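Side-chain contacts in protein - conserved hypothetical (Bacillus anthracis, PDB 4LES), which is of unknown function, a conserved hypothetical protein of Bacillus anthracis whose modelled part is a compact, strand-rich domain: residues Phe83-Lys88 / Pro133-Val138; Val90-Lys95 / Ile183-Phe188. One frame throughout, in Å; residues are numbered along the deposited sequence.

Strand 83-96 serves both contacts and illustrates how one long strand can meet different partners along its length. In contact 1 its first half receives residues 133-138, which lead into the three-stranded sheet; in contact 2 its far end meets residues 183-188, where strand 174-184 gives way to helix 185-190. The contact centres lie about 19 Å apart, yet the two join through Leu137 CD2, 4.0 Å from Ile183 CG1. Contact 1 is the more central, its centre about 8 Å from the chain centre against about 13 Å for that of contact 2. With the function unknown, neither contact can be tied to a site; ethanol at contact 1 and triethylene glycol at contact 2 probably came from the crystallisation liquor.

Contact 1. Residues Phe83-Lys88 / Pro133-Val138; sequences FDVTVK and PSVDLV. With EOH (ethanol), chain D.
Pro133 sets its ring against two side chains of strand 83-96 at once, a compact example of a loop proline packing on a strand just before its own strand begins. Its CD lies 3.6 Å from CD2 of Phe83, reaching the aromatic ring obliquely, while its CG lies 3.6 Å from CG2 of Val85. Farther along, Val85 turns its other methyl to the next partner: CG1 stands 3.8 Å from CG2 of Val135, the two valines running past each other in opposite senses. The split follows from the rotamer of Val85, whose CG1 is anti to the backbone N (chi1 176°), leaving CG2 beside that nitrogen and facing the proline.

Behind this apolar layer, backbone hydrogen bonds join Val85 to Phe78 and Asp84 to Lys120, fixing the strand between its sheet neighbours. Val135 also packs on Gln177 and Val195. Alternation sends Asp84 away from this interface; its OD2 lies 2.9 Å from O of an ethanol, whose single proton could go there or to Asp77. Apolar side chains from the four-stranded sheet, and from the three-stranded sheet with the proline that leads into it, meet in a buried core, as where two antiparallel sheets pack face to face.

Contact 2. Residues Val90-Lys95 / Ile183-Phe188; sequences VVERDK and INKEKF
Glu92 lays its carboxylate at the rim of the Phe188 ring. OE1 of Glu92 is 3.6 Å from CE2 of Phe188, at the ring edge and near the ring plane, and CD of Glu92 is likewise 3.6 Å from CD2 of Phe188. The carboxylate and the ring are turned 68° apart, so the groups do not stack. With CG anti to the backbone N (chi1 176°) and the chain extended beyond it, Glu92 carries its carboxylate as far as CD2 and CE2 of the ring, the two side chains passing in opposite directions. This is the tight, buried part of the contact. The ring also meets Ile113 of strand 110-121, Trp193 and, by a cation-pi contact, Lys206.

Toward solvent the fit slackens. Exposed Lys185, extended beyond CG, crosses Glu92 at about a right angle and offers aliphatic carbon, with CG 3.8 Å from OE2 of Glu92. NZ of Lys185 stays 4.9 Å from OE2 of Glu92, so their charged atoms are not in contact, and the lysine runs close to a bound triethylene glycol.

The helix that carries both partners begins at Asn184, its N-cap, whose OD1 accepts from Lys187 N at 3.3 Å from above the carbonyl plane. Phe188 N bonds to Asn184 O, closing the first turn and bringing the ring round to strand 83-96.

Aromatic C-H groups carry slight positive charge, so an oxygen at the ring edge is probably mildly attracted. Lys185 would tend to steady the charged form of Glu92 and nearby Asp189 to disfavour it, leaving the net shift in ionisation open.

Contact 1. Residues Phe83-Lys88 / Pro133-Val138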
loop_
_atom_site.group_PDB
_atom_site.type_symbol
_atom_site.label_atom_id
_atom_site.label_comp_id
_atom_site.label_asym_id
_atom_site.label_seq_id
_atom_site.Cartn_x
_atom_site.Cartn_y
_atom_site.Cartn_z
ATOM N N PHE A 83 17.090 -1.910 0.785
ATOM C CA PHE A 83 15.909 -2.733 0.896
ATOM C C PHE A 83 15.380 -3.286 -0.436
ATOM O O PHE A 83 15.420 -2.603 -1.452
ATOM C CB PHE A 83 14.753 -1.865 1.466
ATOM C CG PHE A 83 15.058 -1.199 2.797
ATOM C CD1 PHE A 83 14.772 -1.837 3.992
ATOM C CD2 PHE A 83 15.604 0.074 2.847
ATOM C CE1 PHE A 83 15.046 -1.236 5.216
ATOM C CE2 PHE A 83 15.896 0.688 4.075
ATOM C CZ PHE A 83 15.619 0.032 5.259
ATOM N N ASP A 84 14.847 -4.508 -0.395
ATOM C CA ASP A 84 14.102 -5.090 -1.528
ATOM C C ASP A 84 12.657 -4.882 -1.147
ATOM O O ASP A 84 12.223 -5.362 -0.102
ATOM C CB ASP A 84 14.373 -6.591 -1.717
ATOM C CG ASP A 84 15.677 -6.855 -2.476
ATOM O OD1 ASP A 84 16.193 -5.912 -3.119
ATOM O OD2 ASP A 84 16.180 -8.001 -2.411
ATOM N N VAL A 85 11.928 -4.155 -1.981
ATOM C CA VAL A 85 10.542 -3.833 -1.732
ATOM C C VAL A 85 9.640 -4.677 -2.612
ATOM O O VAL A 85 9.755 -4.645 -3.832
ATOM C CB VAL A 85 10.275 -2.344 -2.023
ATOM C CG1 VAL A 85 8.802 -2.029 -1.847
ATOM C CG2 VAL A 85 11.132 -1.462 -1.122
ATOM N N THR A 86 8.758 -5.451 -2.000
ATOM C CA THR A 86 7.831 -6.286 -2.747
ATOM C C THR A 86 6.478 -5.622 -2.765
ATOM O O THR A 86 5.990 -5.177 -1.720
ATOM C CB THR A 86 7.692 -7.661 -2.092
ATOM O OG1 THR A 86 8.949 -8.313 -2.137
ATOM C CG2 THR A 86 6.672 -8.521 -2.841
ATOM N N VAL A 87 5.897 -5.500 -3.955
ATOM C CA VAL A 87 4.544 -4.996 -4.113
ATOM C C VAL A 87 3.697 -6.212 -4.479
ATOM O O VAL A 87 3.930 -6.873 -5.484
ATOM C CB VAL A 87 4.438 -3.900 -5.173
ATOM C CG1 VAL A 87 3.000 -3.418 -5.296
ATOM C CG2 VAL A 87 5.324 -2.729 -4.769
ATOM N N LYS A 88 2.717 -6.521 -3.649
ATOM C CA LYS A 88 1.949 -7.726 -3.877
ATOM C C LYS A 88 0.756 -7.460 -4.727
ATOM O O LYS A 88 0.622 -8.003 -5.790
ATOM C CB LYS A 88 1.551 -8.332 -2.551
ATOM C CG LYS A 88 2.753 -8.706 -1.710
ATOM C CD LYS A 88 2.299 -9.235 -0.360
ATOM C CE LYS A 88 3.491 -9.727 0.423
ATOM N NZ LYS A 88 3.125 -10.183 1.796
ATOM N N PRO A 133 12.007 2.576 1.401
ATOM C CA PRO A 133 11.667 3.345 0.224
ATOM C C PRO A 133 10.197 3.716 0.129
ATOM O O PRO A 133 9.335 2.978 0.575
ATOM C CB PRO A 133 12.029 2.401 -0.924
ATOM C CG PRO A 133 13.094 1.521 -0.374
ATOM C CD PRO A 133 12.696 1.319 1.060
ATOM N N SER A 134 9.930 4.853 -0.495
ATOM C CA SER A 134 8.576 5.289 -0.747
ATOM C C SER A 134 7.862 4.341 -1.731
ATOM O O SER A 134 8.470 3.807 -2.675
ATOM C CB SER A 134 8.613 6.671 -1.389
ATOM O OG SER A 134 9.317 6.615 -2.626
ATOM N N VAL A 135 6.579 4.124 -1.493
ATOM C CA VAL A 135 5.732 3.341 -2.387
ATOM C C VAL A 135 4.505 4.218 -2.538
ATOM O O VAL A 135 3.781 4.416 -1.577
ATOM C CB VAL A 135 5.346 1.959 -1.799
ATOM C CG1 VAL A 135 4.391 1.235 -2.737
ATOM C CG2 VAL A 135 6.580 1.094 -1.536
ATOM N N ASP A 136 4.284 4.763 -3.732
ATOM C CA ASP A 136 3.155 5.654 -3.961
ATOM C C ASP A 136 2.256 5.255 -5.113
ATOM O O ASP A 136 2.709 4.736 -6.115
ATOM C CB ASP A 136 3.651 7.036 -4.285
ATOM C CG ASP A 136 4.435 7.657 -3.154
ATOM O OD1 ASP A 136 4.002 7.595 -1.986
ATOM O OD2 ASP A 136 5.482 8.201 -3.461
ATOM N N LEU A 137 0.972 5.526 -4.918
ATOM C CA LEU A 137 -0.033 5.350 -5.913
ATOM C C LEU A 137 0.026 6.606 -6.749
ATOM O O LEU A 137 -0.044 7.716 -6.204
ATOM C CB LEU A 137 -1.401 5.219 -5.277
ATOM C CG LEU A 137 -2.545 5.124 -6.269
ATOM C CD1 LEU A 137 -2.509 3.770 -6.982
ATOM C CD2 LEU A 137 -3.853 5.326 -5.532
ATOM N N VAL A 138 0.134 6.444 -8.066
ATOM C CA VAL A 138 0.260 7.593 -8.971
ATOM C C VAL A 138 -0.677 7.454 -10.146
ATOM O O VAL A 138 -0.851 6.342 -10.680
ATOM C CB VAL A 138 1.688 7.727 -9.496
ATOM C CG1 VAL A 138 1.850 8.990 -10.340
ATOM C CG2 VAL A 138 2.666 7.758 -8.338
HETATM C C1 EOH D . 14.620 -11.107 -1.662
HETATM C C2 EOH D . 15.976 -11.156 -0.984
HETATM O O EOH D . 14.057 -9.792 -1.567
#

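Contact 2. Residues Val90-Lys95 / Ile183-Phe188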
loop_
_atom_site.group_PDB
_atom_site.type_symbol
_atom_site.label_atom_id
_atom_site.label_comp_id
_atom_site.label_asym_id
_atom_site.label_seq_id
_atom_site.Cartn_x
_atom_site.Cartn_y
_atom_site.Cartn_z
ATOM N N VAL A 90 -2.722 -4.490 -5.559
ATOM C CA VAL A 90 -3.434 -3.249 -5.337
ATOM C C VAL A 90 -4.894 -3.682 -5.315
ATOM O O VAL A 90 -5.313 -4.443 -6.183
ATOM C CB VAL A 90 -3.199 -2.237 -6.458
ATOM C CG1 VAL A 90 -4.100 -1.035 -6.277
ATOM C CG2 VAL A 90 -1.730 -1.826 -6.509
ATOM N N VAL A 91 -5.654 -3.225 -4.327
ATOM C CA VAL A 91 -7.063 -3.616 -4.198
ATOM C C VAL A 91 -7.981 -2.407 -4.102
ATOM O O VAL A 91 -7.731 -1.500 -3.332
ATOM C CB VAL A 91 -7.268 -4.446 -2.926
ATOM C CG1 VAL A 91 -8.728 -4.877 -2.785
ATOM C CG2 VAL A 91 -6.369 -5.671 -2.978
ATOM N N GLU A 92 -9.040 -2.421 -4.896
ATOM C CA GLU A 92 -10.043 -1.372 -4.912
ATOM C C GLU A 92 -11.209 -1.916 -4.131
ATOM O O GLU A 92 -11.771 -2.960 -4.498
ATOM C CB GLU A 92 -10.460 -1.081 -6.365
ATOM C CG GLU A 92 -11.578 -0.074 -6.519
ATOM C CD GLU A 92 -11.978 0.145 -7.974
ATOM O OE1 GLU A 92 -11.580 -0.646 -8.855
ATOM O OE2 GLU A 92 -12.709 1.121 -8.231
ATOM N N ARG A 93 -11.574 -1.245 -3.048
ATOM C CA ARG A 93 -12.681 -1.728 -2.217
ATOM C C ARG A 93 -13.554 -0.671 -1.571
ATOM O O ARG A 93 -13.186 0.482 -1.471
ATOM C CB ARG A 93 -12.167 -2.711 -1.157
ATOM C CG ARG A 93 -10.996 -2.242 -0.330
ATOM C CD ARG A 93 -10.259 -3.427 0.283
ATOM N NE ARG A 93 -10.923 -3.947 1.460
ATOM C CZ ARG A 93 -10.790 -5.180 1.942
ATOM N NH1 ARG A 93 -11.454 -5.518 3.032
ATOM N NH2 ARG A 93 -10.037 -6.086 1.342
ATOM N N ASP A 94 -14.726 -1.123 -1.144
ATOM C CA ASP A 94 -15.770 -0.287 -0.510
ATOM C C ASP A 94 -15.586 -0.025 0.987
ATOM O O ASP A 94 -16.260 0.823 1.545
ATOM C CB ASP A 94 -17.132 -0.970 -0.691
ATOM C CG ASP A 94 -17.178 -2.384 -0.061
ATOM O OD1 ASP A 94 -16.111 -3.036 0.102
ATOM O OD2 ASP A 94 -18.287 -2.857 0.258
ATOM N N LYS A 95 -14.706 -0.767 1.650
ATOM C CA LYS A 95 -14.501 -0.579 3.080
ATOM C C LYS A 95 -13.268 -1.312 3.606
ATOM O O LYS A 95 -12.695 -2.182 2.923
ATOM C CB LYS A 95 -15.731 -1.063 3.861
ATOM C CG LYS A 95 -15.968 -2.557 3.729
ATOM C CD LYS A 95 -17.163 -3.052 4.529
ATOM C CE LYS A 95 -17.280 -4.562 4.364
ATOM N NZ LYS A 95 -18.396 -5.147 5.149
ATOM N N ILE A 183 -9.805 7.417 -3.078
ATOM C CA ILE A 183 -9.781 7.937 -4.431
ATOM C C ILE A 183 -11.167 8.022 -5.040
ATOM O O ILE A 183 -12.041 7.228 -4.700
ATOM C CB ILE A 183 -8.935 6.995 -5.332
ATOM C CG1 ILE A 183 -7.528 6.829 -4.769
ATOM C CG2 ILE A 183 -8.847 7.510 -6.758
ATOM C CD1 ILE A 183 -6.728 8.117 -4.740
ATOM N N ASN A 184 -11.362 8.985 -5.943
ATOM C CA ASN A 184 -12.621 9.115 -6.668
ATOM C C ASN A 184 -12.761 7.879 -7.534
ATOM O O ASN A 184 -11.885 7.603 -8.356
ATOM C CB ASN A 184 -12.615 10.364 -7.541
ATOM C CG ASN A 184 -13.926 10.574 -8.281
ATOM O OD1 ASN A 184 -14.409 9.711 -9.015
ATOM N ND2 ASN A 184 -14.487 11.749 -8.112
ATOM N N LYS A 185 -13.861 7.146 -7.366
ATOM C CA LYS A 185 -14.047 5.892 -8.088
ATOM C C LYS A 185 -14.022 6.052 -9.606
ATOM O O LYS A 185 -13.306 5.319 -10.305
ATOM C CB LYS A 185 -15.323 5.203 -7.654
ATOM C CG LYS A 185 -15.443 3.815 -8.235
ATOM C CD LYS A 185 -16.563 3.048 -7.582
ATOM C CE LYS A 185 -16.579 1.613 -8.069
ATOM N NZ LYS A 185 -17.529 0.794 -7.275
ATOM N N GLU A 186 -14.780 7.012 -10.122
ATOM C CA GLU A 186 -14.788 7.247 -11.563
ATOM C C GLU A 186 -13.365 7.512 -12.065
ATOM O O GLU A 186 -12.977 6.999 -13.100
ATOM C CB GLU A 186 -15.705 8.413 -11.938
ATOM C CG GLU A 186 -17.141 8.253 -11.462
ATOM C CD GLU A 186 -18.061 9.373 -11.939
ATOM O OE1 GLU A 186 -18.135 9.613 -13.165
ATOM O OE2 GLU A 186 -18.741 9.994 -11.090
ATOM N N LYS A 187 -12.581 8.296 -11.331
ATOM C CA LYS A 187 -11.205 8.587 -11.764
ATOM C C LYS A 187 -10.351 7.338 -11.751
ATOM O O LYS A 187 -9.587 7.083 -12.682
ATOM C CB LYS A 187 -10.554 9.666 -10.902
ATOM C CG LYS A 187 -11.232 11.011 -11.037
ATOM C CD LYS A 187 -10.499 12.110 -10.294
ATOM C CE LYS A 187 -11.227 13.436 -10.462
ATOM N NZ LYS A 187 -10.552 14.542 -9.726
ATOM N N PHE A 188 -10.468 6.559 -10.688
ATOM C CA PHE A 188 -9.705 5.343 -10.619
ATOM C C PHE A 188 -10.133 4.379 -11.706
ATOM O O PHE A 188 -9.295 3.814 -12.389
ATOM C CB PHE A 188 -9.832 4.656 -9.262
ATOM C CG PHE A 188 -8.917 3.484 -9.131
ATOM C CD1 PHE A 188 -7.588 3.669 -8.819
ATOM C CD2 PHE A 188 -9.362 2.203 -9.392
ATOM C CE1 PHE A 188 -6.727 2.580 -8.741
ATOM C CE2 PHE A 188 -8.507 1.117 -9.316
ATOM C CZ PHE A 188 -7.196 1.301 -8.992
#